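Local atomic coordinates of precorrin-6Y C5,15-methyltransferase (Decarboxylating) (Geobacter metallireducens, PDB entry 3E05), a protein that probably transfers methyl groups from S-adenosylmethionine to precorrin-6Y in cobalamin biosynthesis, this chain being the C-terminal domain of the longer enzyme. Residues Q39-M44 with M62-I67; V139-T144 with N185-I190. All coordinates share one frame; numbering follows the deposited sequence. Where two conformers were deposited one is given.

In the fold
Read from the N terminus, the chain first reaches contact 1, where residues 62-67 return beside 39-44 after helix 53-61 and close a short beta-alpha-beta loop of 17 intervening residues. Contact 2 follows in series: 185-190 comes back antiparallel to 139-144 only after helix 145-157 and strand 161-173, a loop of 40 residues. Neither loop encloses or crosses the other. Both lie in one seven-stranded sheet of order 3-2-1-4-5-7-6, the arrangement of class I S-adenosylmethionine-dependent methyltransferases. Contact 1 joins neighbouring parallel strands in one half, and contact 2 pairs strand 137-142 with antiparallel strand 180-193; their centres are about 24 Å apart.

Contact 1. Residues Q39-M44 with M62-I67; sequences QDDLVM and MPNGRI
The carboxylate of Asp40 and the side-chain amide of Asn64 are inclined 28° to each other, and the amide meets the carboxylate on its syn side. Asn64 ND2 donates to Asp40 OD2 at 3.1 Å from somewhat out of the carboxylate plane, while Asn64 N uses the syn lone pair of Asp40 OD1 at 2.8 Å. From above that plane Asp41 N gives OD1 a second hydrogen bond. Pro63 adds an apolar neighbour, its CD 3.4 Å from Asp40 OD1. At the other flat group, the Arg66 guanidinium, Val43 approaches obliquely, with CG2 3.8 Å from NH2.

The Asp40 bonds join two turns, a type II turn at 39-42 and a type I turn at 62-65, just ahead of two parallel strands. Asp40 CG stands anti to the backbone N (chi1 -151°), which puts it on the side of Asn64, where the carboxylate receives that residue's backbone and side-chain N-H groups. Beyond the turns, Arg66 N donates to Leu42 O at 3.0 Å and Met44 N to Arg66 O at 2.9 Å, the ladder of a beta-alpha-beta unit in a Rossmann-like methyltransferase fold. The Met62 side chain runs from the 39-42 turn to the strands: SD lies 3.1 Å from Gln39 O and also touches Leu42 CB, and CE ends 4.0 Å from Met44 CB. The same Met44 CB meets Ile67 CG1, on a face covered by helix 53-61.

Chemically, one carboxylate links the two turns, because OD1 accepts a backbone N-H from each of them and OD2 holds the Asn64 amide. Such donation should favour the ionised form of Asp40. Gln39 O, by contrast, is buried without a polar partner and faces the thioether of Met62.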
ATOM      1  N   GLN D  39     -19.521 -21.436  -5.082  1.00 38.02           N
ATOM      2  CA  GLN D  39     -20.773 -21.914  -4.520  1.00 41.13           C
ATOM      3  C   GLN D  39     -20.632 -23.423  -4.429  1.00 41.37           C
ATOM      4  O   GLN D  39     -19.774 -23.990  -5.094  1.00 37.26           O
ATOM      5  CB  GLN D  39     -21.978 -21.491  -5.370  1.00 43.76           C
ATOM      6  CG  GLN D  39     -21.805 -21.626  -6.863  1.00 51.11           C
ATOM      7  CD  GLN D  39     -22.922 -20.947  -7.649  1.00 57.12           C
ATOM      8  OE1 GLN D  39     -22.904 -19.733  -7.870  1.00 61.20           O
ATOM      9  NE2 GLN D  39     -23.895 -21.736  -8.083  1.00 57.99           N
ATOM     10  N   ASP D  40     -21.455 -24.077  -3.615  1.00 38.68           N
ATOM     11  CA  ASP D  40     -21.330 -25.520  -3.420  1.00 42.09           C
ATOM     12  C   ASP D  40     -21.576 -26.307  -4.727  1.00 38.14           C
ATOM     13  O   ASP D  40     -22.156 -25.774  -5.669  1.00 37.94           O
ATOM     14  CB  ASP D  40     -22.244 -25.989  -2.283  1.00 43.39           C
ATOM     15  CG  ASP D  40     -21.699 -27.213  -1.569  1.00 46.86           C
ATOM     16  OD1 ASP D  40     -20.635 -27.722  -1.976  1.00 43.26           O
ATOM     17  OD2 ASP D  40     -22.333 -27.670  -0.597  1.00 49.34           O
ATOM     18  N   ASP D  41     -21.052 -27.535  -4.786  1.00 44.47           N
ATOM     19  CA  ASP D  41     -21.237 -28.483  -5.908  1.00 41.97           C
ATOM     20  C   ASP D  41     -20.427 -28.200  -7.174  1.00 44.53           C
ATOM     21  O   ASP D  41     -20.583 -28.920  -8.164  1.00 42.15           O
ATOM     22  CB  ASP D  41     -22.721 -28.674  -6.286  1.00 48.90           C
ATOM     23  CG  ASP D  41     -23.575 -29.137  -5.122  1.00 55.66           C
ATOM     24  OD1 ASP D  41     -23.246 -30.167  -4.496  1.00 61.70           O
ATOM     25  OD2 ASP D  41     -24.596 -28.475  -4.849  1.00 65.12           O
ATOM     26  N   LEU D  42     -19.566 -27.179  -7.163  1.00 41.17           N
ATOM     27  CA  LEU D  42     -18.771 -26.859  -8.363  1.00 38.90           C
ATOM     28  C   LEU D  42     -17.508 -27.695  -8.455  1.00 35.64           C
ATOM     29  O   LEU D  42     -17.040 -28.244  -7.467  1.00 41.06           O
ATOM     30  CB  LEU D  42     -18.391 -25.372  -8.412  1.00 37.67           C
ATOM     31  CG  LEU D  42     -19.496 -24.310  -8.501  1.00 43.01           C
ATOM     32  CD1 LEU D  42     -18.872 -22.948  -8.736  1.00 39.23           C
ATOM     33  CD2 LEU D  42     -20.502 -24.608  -9.599  1.00 38.12           C
ATOM     34  N   VAL D  43     -16.943 -27.771  -9.650  1.00 34.50           N
ATOM     35  CA  VAL D  43     -15.646 -28.389  -9.837  1.00 33.56           C
ATOM     36  C   VAL D  43     -14.593 -27.287 -10.010  1.00 30.08           C
ATOM     37  O   VAL D  43     -14.755 -26.401 -10.848  1.00 32.02           O
ATOM     38  CB  VAL D  43     -15.626 -29.365 -11.047  1.00 32.16           C
ATOM     39  CG1 VAL D  43     -14.190 -29.833 -11.374  1.00 33.64           C
ATOM     40  CG2 VAL D  43     -16.530 -30.574 -10.767  1.00 36.69           C
ATOM     41  N   MET D  44     -13.537 -27.364  -9.202  1.00 30.42           N
ATOM     42  CA  MET D  44     -12.445 -26.404  -9.230  1.00 30.54           C
ATOM     43  C   MET D  44     -11.111 -27.085  -9.544  1.00 30.38           C
ATOM     44  O   MET D  44     -10.799 -28.126  -8.982  1.00 34.10           O
ATOM     45  CB  MET D  44     -12.377 -25.685  -7.879  1.00 27.02           C
ATOM     46  CG  MET D  44     -11.227 -24.663  -7.712  1.00 29.61           C
ATOM     47  SD  MET D  44     -11.382 -23.791  -6.130  1.00 24.15           S
ATOM     48  CE  MET D  44      -9.661 -23.671  -5.725  1.00 34.40           C
ATOM     49  N   MET D  62     -17.016 -25.242  -0.278  1.00 37.76           N
ATOM     50  CA  MET D  62     -17.771 -26.125  -1.155  1.00 35.72           C
ATOM     51  C   MET D  62     -17.686 -27.566  -0.644  1.00 40.31           C
ATOM     52  O   MET D  62     -16.983 -28.378  -1.246  1.00 41.67           O
ATOM     53  CB  MET D  62     -17.237 -26.072  -2.594  1.00 37.45           C
ATOM     54  CG  MET D  62     -17.232 -24.707  -3.243  1.00 30.96           C
ATOM     55  SD  MET D  62     -16.737 -24.745  -4.978  1.00 28.37           S
ATOM     56  CE  MET D  62     -15.078 -25.394  -4.884  1.00 28.84           C
ATOM     57  N   PRO D  63     -18.412 -27.898   0.449  1.00 42.12           N
ATOM     58  CA  PRO D  63     -18.290 -29.244   1.043  1.00 45.14           C
ATOM     59  C   PRO D  63     -18.682 -30.368   0.084  1.00 43.03           C
ATOM     60  O   PRO D  63     -18.122 -31.473   0.150  1.00 45.25           O
ATOM     61  CB  PRO D  63     -19.271 -29.210   2.224  1.00 45.67           C
ATOM     62  CG  PRO D  63     -19.561 -27.772   2.469  1.00 46.29           C
ATOM     63  CD  PRO D  63     -19.395 -27.068   1.171  1.00 43.75           C
ATOM     64  N   ASN D  64     -19.622 -30.076  -0.805  1.00 41.96           N
ATOM     65  CA  ASN D  64     -20.068 -31.046  -1.795  1.00 43.12           C
ATOM     66  C   ASN D  64     -19.510 -30.803  -3.194  1.00 46.80           C
ATOM     67  O   ASN D  64     -19.867 -31.513  -4.139  1.00 42.94           O
ATOM     68  CB  ASN D  64     -21.599 -31.119  -1.808  1.00 46.95           C
ATOM     69  CG  ASN D  64     -22.168 -31.522  -0.465  1.00 51.21           C
ATOM     70  OD1 ASN D  64     -22.015 -32.667  -0.027  1.00 55.91           O
ATOM     71  ND2 ASN D  64     -22.821 -30.582   0.205  1.00 48.02           N
ATOM     72  N   GLY D  65     -18.624 -29.811  -3.322  1.00 43.28           N
ATOM     73  CA  GLY D  65     -17.880 -29.601  -4.560  1.00 40.91           C
ATOM     74  C   GLY D  65     -16.728 -30.583  -4.718  1.00 40.30           C
ATOM     75  O   GLY D  65     -16.430 -31.347  -3.794  1.00 41.14           O
ATOM     76  N   ARG D  66     -16.080 -30.561  -5.884  1.00 37.03           N
ATOM     77  CA  ARG D  66     -14.875 -31.365  -6.127  1.00 41.60           C
ATOM     78  C   ARG D  66     -13.701 -30.492  -6.549  1.00 38.35           C
ATOM     79  O   ARG D  66     -13.782 -29.761  -7.535  1.00 37.72           O
ATOM     80  CB  ARG D  66     -15.119 -32.443  -7.193  1.00 41.23           C
ATOM     81  CG  ARG D  66     -16.143 -33.519  -6.777  1.00 47.78           C
ATOM     82  CD  ARG D  66     -16.296 -34.587  -7.843  1.00 46.60           C
ATOM     83  NE  ARG D  66     -16.991 -34.084  -9.023  1.00 53.21           N
ATOM     84  CZ  ARG D  66     -16.975 -34.674 -10.216  1.00 62.26           C
ATOM     85  NH1 ARG D  66     -16.283 -35.792 -10.401  1.00 57.32           N
ATOM     86  NH2 ARG D  66     -17.645 -34.135 -11.230  1.00 63.47           N
ATOM     87  N   ILE D  67     -12.606 -30.599  -5.808  1.00 36.34           N
ATOM     88  CA  ILE D  67     -11.409 -29.790  -6.053  1.00 35.64           C
ATOM     89  C   ILE D  67     -10.234 -30.673  -6.458  1.00 36.57           C
ATOM     90  O   ILE D  67      -9.970 -31.698  -5.833  1.00 40.41           O
ATOM     91  CB  ILE D  67     -11.066 -28.907  -4.816  1.00 33.37           C
ATOM     92  CG1 ILE D  67     -12.191 -27.902  -4.548  1.00 33.88           C
ATOM     93  CG2 ILE D  67      -9.763 -28.159  -4.999  1.00 32.89           C
ATOM     94  CD1 ILE D  67     -13.067 -28.260  -3.415  1.00 40.97           C
TER

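Contact 2. Residues V139-T144 with N185-I190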
ATOM      1  N   VAL D 139      -9.046 -17.355 -11.796  1.00 27.16           N
ATOM      2  CA  VAL D 139      -8.289 -16.430 -10.938  1.00 25.97           C
ATOM      3  C   VAL D 139      -6.816 -16.860 -10.937  1.00 28.56           C
ATOM      4  O   VAL D 139      -6.490 -18.056 -10.948  1.00 25.67           O
ATOM      5  CB  VAL D 139      -8.904 -16.338  -9.521  1.00 26.00           C
ATOM      6  CG1 VAL D 139      -8.055 -15.429  -8.557  1.00 27.65           C
ATOM      7  CG2 VAL D 139     -10.345 -15.813  -9.617  1.00 26.82           C
ATOM      8  N   LEU D 140      -5.931 -15.870 -11.002  1.00 28.54           N
ATOM      9  CA  LEU D 140      -4.494 -16.111 -10.894  0.50 27.77           C
ATOM     10  C   LEU D 140      -3.908 -15.125  -9.926  1.00 32.27           C
ATOM     11  O   LEU D 140      -4.312 -13.967  -9.882  1.00 36.27           O
ATOM     12  CB  LEU D 140      -3.756 -15.924 -12.222  0.50 29.73           C
ATOM     13  CG  LEU D 140      -4.196 -16.551 -13.527  0.50 24.80           C
ATOM     14  CD1 LEU D 140      -5.181 -15.639 -14.200  0.50 30.63           C
ATOM     15  CD2 LEU D 140      -2.975 -16.750 -14.401  0.50 33.68           C
ATOM     16  N   ASN D 141      -2.950 -15.590  -9.132  1.00 26.88           N
ATOM     17  CA  ASN D 141      -2.182 -14.678  -8.282  1.00 27.84           C
ATOM     18  C   ASN D 141      -0.791 -14.488  -8.876  1.00 30.22           C
ATOM     19  O   ASN D 141      -0.036 -15.453  -9.075  1.00 27.62           O
ATOM     20  CB  ASN D 141      -2.081 -15.182  -6.842  1.00 28.46           C
ATOM     21  CG  ASN D 141      -3.388 -15.012  -6.046  1.00 24.70           C
ATOM     22  OD1 ASN D 141      -3.414 -15.316  -4.864  1.00 37.88           O
ATOM     23  ND2 ASN D 141      -4.436 -14.509  -6.671  1.00 26.23           N
ATOM     24  N   ALA D 142      -0.457 -13.246  -9.193  1.00 31.25           N
ATOM     25  CA  ALA D 142       0.837 -12.954  -9.816  1.00 29.20           C
ATOM     26  C   ALA D 142       1.657 -12.091  -8.877  1.00 29.79           C
ATOM     27  O   ALA D 142       1.125 -11.135  -8.320  1.00 25.80           O
ATOM     28  CB  ALA D 142       0.626 -12.244 -11.115  1.00 33.93           C
ATOM     29  N   VAL D 143       2.951 -12.385  -8.740  1.00 29.70           N
ATOM     30  CA  VAL D 143       3.848 -11.522  -7.950  1.00 33.49           C
ATOM     31  C   VAL D 143       4.973 -10.875  -8.796  1.00 34.03           C
ATOM     32  O   VAL D 143       5.628  -9.923  -8.377  1.00 35.80           O
ATOM     33  CB  VAL D 143       4.377 -12.266  -6.675  1.00 39.69           C
ATOM     34  CG1 VAL D 143       5.465 -13.261  -7.014  1.00 36.67           C
ATOM     35  CG2 VAL D 143       4.886 -11.280  -5.628  1.00 41.45           C
ATOM     36  N   THR D 144       5.179 -11.395 -10.000  1.00 33.93           N
ATOM     37  CA  THR D 144       6.146 -10.808 -10.903  1.00 34.76           C
ATOM     38  C   THR D 144       5.408 -10.031 -11.976  1.00 33.80           C
ATOM     39  O   THR D 144       4.227 -10.276 -12.240  1.00 33.17           O
ATOM     40  CB  THR D 144       7.044 -11.872 -11.569  1.00 33.98           C
ATOM     41  OG1 THR D 144       6.262 -12.653 -12.467  1.00 35.41           O
ATOM     42  CG2 THR D 144       7.724 -12.770 -10.540  1.00 34.58           C
ATOM     43  N   ASN D 185       4.774  -8.845   0.679  1.00 25.50           N
ATOM     44  CA  ASN D 185       4.985  -8.386  -0.677  1.00 28.24           C
ATOM     45  C   ASN D 185       3.647  -8.258  -1.404  1.00 28.74           C
ATOM     46  O   ASN D 185       2.685  -8.938  -1.028  1.00 25.50           O
ATOM     47  CB  ASN D 185       5.946  -9.332  -1.392  1.00 29.53           C
ATOM     48  CG  ASN D 185       7.360  -9.234  -0.841  1.00 31.32           C
ATOM     49  OD1 ASN D 185       7.711  -8.283  -0.126  1.00 26.35           O
ATOM     50  ND2 ASN D 185       8.173 -10.223  -1.153  1.00 35.19           N
ATOM     51  N   PRO D 186       3.554  -7.347  -2.403  1.00 24.54           N
ATOM     52  CA  PRO D 186       2.233  -7.172  -2.990  1.00 25.44           C
ATOM     53  C   PRO D 186       1.837  -8.395  -3.812  1.00 22.04           C
ATOM     54  O   PRO D 186       2.708  -9.105  -4.336  1.00 28.43           O
ATOM     55  CB  PRO D 186       2.382  -5.969  -3.924  1.00 24.92           C
ATOM     56  CG  PRO D 186       3.801  -5.504  -3.805  1.00 25.40           C
ATOM     57  CD  PRO D 186       4.582  -6.499  -3.038  1.00 25.36           C
ATOM     58  N   VAL D 187       0.540  -8.651  -3.895  1.00 24.86           N
ATOM     59  CA  VAL D 187       0.056  -9.711  -4.777  1.00 25.78           C
ATOM     60  C   VAL D 187      -0.969  -9.137  -5.738  1.00 22.81           C
ATOM     61  O   VAL D 187      -1.873  -8.384  -5.357  1.00 22.18           O
ATOM     62  CB  VAL D 187      -0.532 -10.958  -4.000  1.00 24.30           C
ATOM     63  CG1 VAL D 187      -0.931 -12.077  -4.971  1.00 27.48           C
ATOM     64  CG2 VAL D 187       0.458 -11.510  -2.971  1.00 29.97           C
ATOM     65  N   TYR D 188      -0.819  -9.486  -7.011  1.00 22.94           N
ATOM     66  CA  TYR D 188      -1.782  -9.071  -8.007  1.00 22.75           C
ATOM     67  C   TYR D 188      -2.766 -10.212  -8.219  1.00 23.33           C
ATOM     68  O   TYR D 188      -2.377 -11.269  -8.702  1.00 26.00           O
ATOM     69  CB  TYR D 188      -1.061  -8.761  -9.327  1.00 26.08           C
ATOM     70  CG  TYR D 188      -0.202  -7.522  -9.233  1.00 24.46           C
ATOM     71  CD1 TYR D 188      -0.741  -6.268  -9.539  1.00 26.79           C
ATOM     72  CD2 TYR D 188       1.124  -7.592  -8.795  1.00 26.31           C
ATOM     73  CE1 TYR D 188       0.052  -5.101  -9.474  1.00 26.85           C
ATOM     74  CE2 TYR D 188       1.912  -6.431  -8.686  1.00 28.39           C
ATOM     75  CZ  TYR D 188       1.369  -5.197  -9.038  1.00 32.73           C
ATOM     76  OH  TYR D 188       2.136  -4.051  -8.921  1.00 30.53           O
ATOM     77  N   ILE D 189      -4.016  -9.991  -7.810  1.00 22.98           N
ATOM     78  CA  ILE D 189      -5.073 -10.984  -7.985  1.00 23.29           C
ATOM     79  C   ILE D 189      -5.825 -10.669  -9.276  1.00 22.83           C
ATOM     80  O   ILE D 189      -6.538  -9.670  -9.387  1.00 25.01           O
ATOM     81  CB  ILE D 189      -6.019 -11.019  -6.763  1.00 27.49           C
ATOM     82  CG1 ILE D 189      -5.201 -11.352  -5.505  1.00 26.85           C
ATOM     83  CG2 ILE D 189      -7.181 -11.994  -6.991  1.00 25.23           C
ATOM     84  CD1 ILE D 189      -5.921 -11.142  -4.201  1.00 24.47           C
ATOM     85  N   ILE D 190      -5.659 -11.566 -10.245  1.00 24.52           N
ATOM     86  CA  ILE D 190      -6.241 -11.400 -11.579  1.00 24.02           C
ATOM     87  C   ILE D 190      -7.480 -12.284 -11.708  1.00 26.84           C
ATOM     88  O   ILE D 190      -7.380 -13.496 -11.544  1.00 28.64           O
ATOM     89  CB  ILE D 190      -5.209 -11.785 -12.661  1.00 26.51           C
ATOM     90  CG1 ILE D 190      -3.922 -10.979 -12.474  1.00 27.03           C
ATOM     91  CG2 ILE D 190      -5.797 -11.596 -14.070  1.00 27.91           C
ATOM     92  CD1 ILE D 190      -2.723 -11.511 -13.221  1.00 29.24           C
TER
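Leu140 and Ile190 form a hydrogen-bonded pair, as do Ala142 and Tyr188, in two strands whose axes approach to 4.7 Å and run antiparallel at 163°. This is the pairing of strand 137-142 with the antiparallel strand 180-193 of the class I methyltransferase sheet. Both links of each pair are present, the straightest being Ala142 N to Tyr188 O at 2.8 Å, with an N-H...O angle of 174°.

On the face toward helix 145-157, Ala142 CB meets Ile190 CD1 at 4.0 Å. On the other face, beneath helix 26-35, Asn141 lies beside Ile189 with the two side chains pointing the same way; Asn141 ND2 comes 3.5 Å from Ile189 CG1, and CB touches Val187 CG1. At the end of the same side chain, Asn141 OD1 is hydrogen-bonded to Thr32 OG1. Val139 CG1 packs on Ile189 CG2 at 3.9 Å.

Across the assembly, Tyr188 OH is hydrogen-bonded to Tyr188 OH of the fourth subunit, a side-chain link between subunits. At the inner end of that side chain, Ala142 O lies in the ring plane at its edge, 3.6 Å from Tyr188 CD2.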